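PDB 1TTZ: glutaredoxin family protein from Xanthomonas campestris, which is of unknown function but belongs to the glutaredoxin family, and so probably takes part in thiol-disulfide redox chemistry. Local coordinates for residues A[42-47]-A[56-61]. Sequence-based numbering, arbitrary orientation.
Sequences SAYGLR and GRELDW
Two carboxylates, those of Glu58 and Asp60, converge on one guanidinium nitrogen: Arg47 NH2 lies 2.8 Å from Asp60 OD2 and 2.9 Å from Glu58 OE2. Both acceptors sit near the guanidinium plane, and the N-H...O angles of 168° and 160° show nearly straight bonds. Asp60 is gripped side-on, because Arg47 NE also reaches Asp60 OD1 at 2.8 Å; this second bond is more bent and meets OD1 from above the carboxylate plane, whereas OD2 offers its syn lone pair. A bend at chi3 of Arg47 turns NE and NH2 to Asp60 while NH1 donates to Ala43 O of helix 38-44. Strand 58-60 is the outermost strand at one side of the mixed, thioredoxin-like sheet, and the alternation of its residues points Glu58 and Asp60 at segment 42-47 and Leu59 away; the Leu59 side chain touches helix 65-73. With Glu58 OE2 taken by Arg47, Glu58 OE1 accepts from Tyr44 OH (2.5 Å, on its syn side) and forms a salt bridge with Arg52. The Tyr44 ring meets this carboxylate with its edge, the planes 50° apart, while its CD2 lies over one face of the Arg47 guanidinium, offset toward the rim. Water bridges Arg47 NH1 to Glu58 OE2, and a second water donates to both Arg47 O and Trp61 O, joining the two backbones beyond the charged cluster.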
ATOM      1  N   SER A  42     -15.403   0.717  -1.541  1.00  6.30           N
ATOM      2  CA  SER A  42     -16.028  -0.062  -0.476  1.00  8.18           C
ATOM      3  C   SER A  42     -15.055  -1.052   0.153  1.00  6.83           C
ATOM      4  O   SER A  42     -15.119  -1.319   1.355  1.00  6.16           O
ATOM      5  CB  SER A  42     -17.254  -0.809  -1.008  1.00  6.88           C
ATOM      6  OG  SER A  42     -16.871  -1.845  -1.890  1.00 17.90           O
ATOM      7  N   ALA A  43     -14.147  -1.577  -0.662  1.00  6.66           N
ATOM      8  CA  ALA A  43     -13.162  -2.544  -0.202  1.00  8.59           C
ATOM      9  C   ALA A  43     -11.976  -1.924   0.535  1.00  9.21           C
ATOM     10  O   ALA A  43     -11.470  -2.518   1.484  1.00  9.28           O
ATOM     11  CB  ALA A  43     -12.653  -3.369  -1.387  1.00  7.10           C
ATOM     12  N   TYR A  44     -11.525  -0.747   0.104  1.00  9.23           N
ATOM     13  CA  TYR A  44     -10.373  -0.105   0.741  1.00  8.74           C
ATOM     14  C   TYR A  44     -10.613   1.293   1.315  1.00  8.85           C
ATOM     15  O   TYR A  44      -9.715   1.866   1.932  1.00  8.38           O
ATOM     16  CB  TYR A  44      -9.205  -0.011  -0.248  1.00  9.35           C
ATOM     17  CG  TYR A  44      -8.747  -1.329  -0.832  1.00 10.91           C
ATOM     18  CD1 TYR A  44      -9.181  -1.750  -2.088  1.00 11.51           C
ATOM     19  CD2 TYR A  44      -7.873  -2.152  -0.128  1.00 10.70           C
ATOM     20  CE1 TYR A  44      -8.748  -2.967  -2.633  1.00 12.24           C
ATOM     21  CE2 TYR A  44      -7.439  -3.364  -0.653  1.00 10.85           C
ATOM     22  CZ  TYR A  44      -7.876  -3.768  -1.901  1.00 13.27           C
ATOM     23  OH  TYR A  44      -7.434  -4.977  -2.397  1.00 13.22           O
ATOM     24  N   GLY A  45     -11.813   1.832   1.110  1.00  6.96           N
ATOM     25  CA  GLY A  45     -12.155   3.172   1.569  1.00  8.82           C
ATOM     26  C   GLY A  45     -11.873   3.587   3.003  1.00 11.53           C
ATOM     27  O   GLY A  45     -11.751   4.782   3.285  1.00 14.64           O
ATOM     28  N   LEU A  46     -11.786   2.619   3.908  1.00 11.57           N
ATOM     29  CA  LEU A  46     -11.506   2.895   5.317  1.00 12.00           C
ATOM     30  C   LEU A  46     -10.111   2.390   5.703  1.00 11.27           C
ATOM     31  O   LEU A  46      -9.661   2.598   6.829  1.00 11.91           O
ATOM     32  CB  LEU A  46     -12.545   2.197   6.202  1.00 11.93           C
ATOM     33  CG  LEU A  46     -13.788   2.920   6.735  1.00 12.51           C
ATOM     34  CD1 LEU A  46     -14.280   3.952   5.760  1.00 15.19           C
ATOM     35  CD2 LEU A  46     -14.860   1.886   7.034  1.00 13.30           C
ATOM     36  N   ARG A  47      -9.429   1.742   4.762  1.00  8.60           N
ATOM     37  CA  ARG A  47      -8.117   1.154   5.031  1.00  8.07           C
ATOM     38  C   ARG A  47      -6.903   1.787   4.350  1.00  7.86           C
ATOM     39  O   ARG A  47      -5.784   1.644   4.844  1.00  6.89           O
ATOM     40  CB  ARG A  47      -8.151  -0.333   4.667  1.00  7.48           C
ATOM     41  CG  ARG A  47      -9.231  -1.146   5.374  1.00  8.84           C
ATOM     42  CD  ARG A  47      -9.506  -2.418   4.580  1.00  9.15           C
ATOM     43  NE  ARG A  47      -8.271  -3.151   4.323  1.00  7.71           N
ATOM     44  CZ  ARG A  47      -8.135  -4.097   3.399  1.00 11.40           C
ATOM     45  NH1 ARG A  47      -9.164  -4.429   2.631  1.00 11.56           N
ATOM     46  NH2 ARG A  47      -6.963  -4.706   3.241  1.00  9.18           N
ATOM     47  N   GLY A  56      -1.135 -11.836  -3.346  1.00 17.66           N
ATOM     48  CA  GLY A  56      -2.440 -11.444  -2.858  1.00 14.69           C
ATOM     49  C   GLY A  56      -2.422 -11.049  -1.395  1.00 12.96           C
ATOM     50  O   GLY A  56      -3.466 -10.721  -0.836  1.00 13.75           O
ATOM     51  N   ARG A  57      -1.251 -11.092  -0.763  1.00 11.28           N
ATOM     52  CA  ARG A  57      -1.139 -10.702   0.640  1.00 10.69           C
ATOM     53  C   ARG A  57      -1.316  -9.201   0.718  1.00  8.87           C
ATOM     54  O   ARG A  57      -0.971  -8.486  -0.219  1.00 10.46           O
ATOM     55  CB  ARG A  57       0.236 -11.055   1.209  1.00  8.79           C
ATOM     56  CG  ARG A  57       0.523 -12.531   1.400  1.00 11.30           C
ATOM     57  CD  ARG A  57       1.813 -12.686   2.205  1.00  9.76           C
ATOM     58  NE  ARG A  57       2.883 -11.897   1.606  1.00 10.74           N
ATOM     59  CZ  ARG A  57       3.849 -11.287   2.284  1.00  9.80           C
ATOM     60  NH1 ARG A  57       3.898 -11.367   3.607  1.00 10.79           N
ATOM     61  NH2 ARG A  57       4.762 -10.586   1.629  1.00 10.33           N
ATOM     62  N   GLU A  58      -1.850  -8.719   1.831  1.00  7.04           N
ATOM     63  CA  GLU A  58      -2.056  -7.291   1.994  1.00  6.79           C
ATOM     64  C   GLU A  58      -1.577  -6.763   3.345  1.00  8.64           C
ATOM     65  O   GLU A  58      -1.662  -7.444   4.369  1.00  5.36           O
ATOM     66  CB  GLU A  58      -3.535  -6.942   1.758  1.00  9.25           C
ATOM     67  CG  GLU A  58      -3.945  -7.005   0.280  1.00  8.33           C
ATOM     68  CD  GLU A  58      -5.373  -6.546   0.024  1.00 12.14           C
ATOM     69  OE1 GLU A  58      -5.728  -6.352  -1.160  1.00 10.96           O
ATOM     70  OE2 GLU A  58      -6.144  -6.384   0.997  1.00 14.03           O
ATOM     71  N   LEU A  59      -1.042  -5.546   3.316  1.00  8.24           N
ATOM     72  CA  LEU A  59      -0.529  -4.875   4.503  1.00  7.66           C
ATOM     73  C   LEU A  59      -1.286  -3.558   4.608  1.00  7.84           C
ATOM     74  O   LEU A  59      -1.197  -2.718   3.707  1.00  7.27           O
ATOM     75  CB  LEU A  59       0.963  -4.588   4.338  1.00  7.26           C
ATOM     76  CG  LEU A  59       1.697  -4.036   5.562  1.00  8.09           C
ATOM     77  CD1 LEU A  59       1.746  -5.100   6.652  1.00  5.64           C
ATOM     78  CD2 LEU A  59       3.111  -3.618   5.158  1.00  7.81           C
ATOM     79  N   ASP A  60      -2.033  -3.382   5.693  1.00  8.17           N
ATOM     80  CA  ASP A  60      -2.816  -2.165   5.892  1.00  8.25           C
ATOM     81  C   ASP A  60      -2.081  -1.129   6.727  1.00  7.93           C
ATOM     82  O   ASP A  60      -1.319  -1.475   7.620  1.00  7.21           O
ATOM     83  CB  ASP A  60      -4.140  -2.482   6.589  1.00 10.47           C
ATOM     84  CG  ASP A  60      -5.075  -3.320   5.738  1.00 10.53           C
ATOM     85  OD1 ASP A  60      -6.199  -3.597   6.207  1.00 11.93           O
ATOM     86  OD2 ASP A  60      -4.695  -3.703   4.615  1.00  8.81           O
ATOM     87  N   TRP A  61      -2.317   0.145   6.426  1.00  7.62           N
ATOM     88  CA  TRP A  61      -1.712   1.229   7.181  1.00  6.93           C
ATOM     89  C   TRP A  61      -2.195   1.063   8.626  1.00  7.51           C
ATOM     90  O   TRP A  61      -3.305   0.582   8.860  1.00  7.42           O
ATOM     91  CB  TRP A  61      -2.184   2.570   6.624  1.00  7.25           C
ATOM     92  CG  TRP A  61      -1.535   3.729   7.301  1.00  9.36           C
ATOM     93  CD1 TRP A  61      -2.067   4.514   8.280  1.00  7.71           C
ATOM     94  CD2 TRP A  61      -0.210   4.214   7.069  1.00  8.84           C
ATOM     95  NE1 TRP A  61      -1.149   5.464   8.674  1.00 10.55           N
ATOM     96  CE2 TRP A  61       0.001   5.300   7.943  1.00  9.08           C
ATOM     97  CE3 TRP A  61       0.824   3.832   6.204  1.00  8.56           C
ATOM     98  CZ2 TRP A  61       1.208   6.012   7.975  1.00  7.95           C
ATOM     99  CZ3 TRP A  61       2.027   4.539   6.238  1.00  8.93           C
ATOM    100  CH2 TRP A  61       2.206   5.614   7.116  1.00  7.43           C
TER
HETATM  101  O   HOH W   1      -5.522   0.987   7.391  1.00  7.18           O
HETATM  102  O   HOH W   2      -9.362  -6.579   0.579  1.00 21.81           O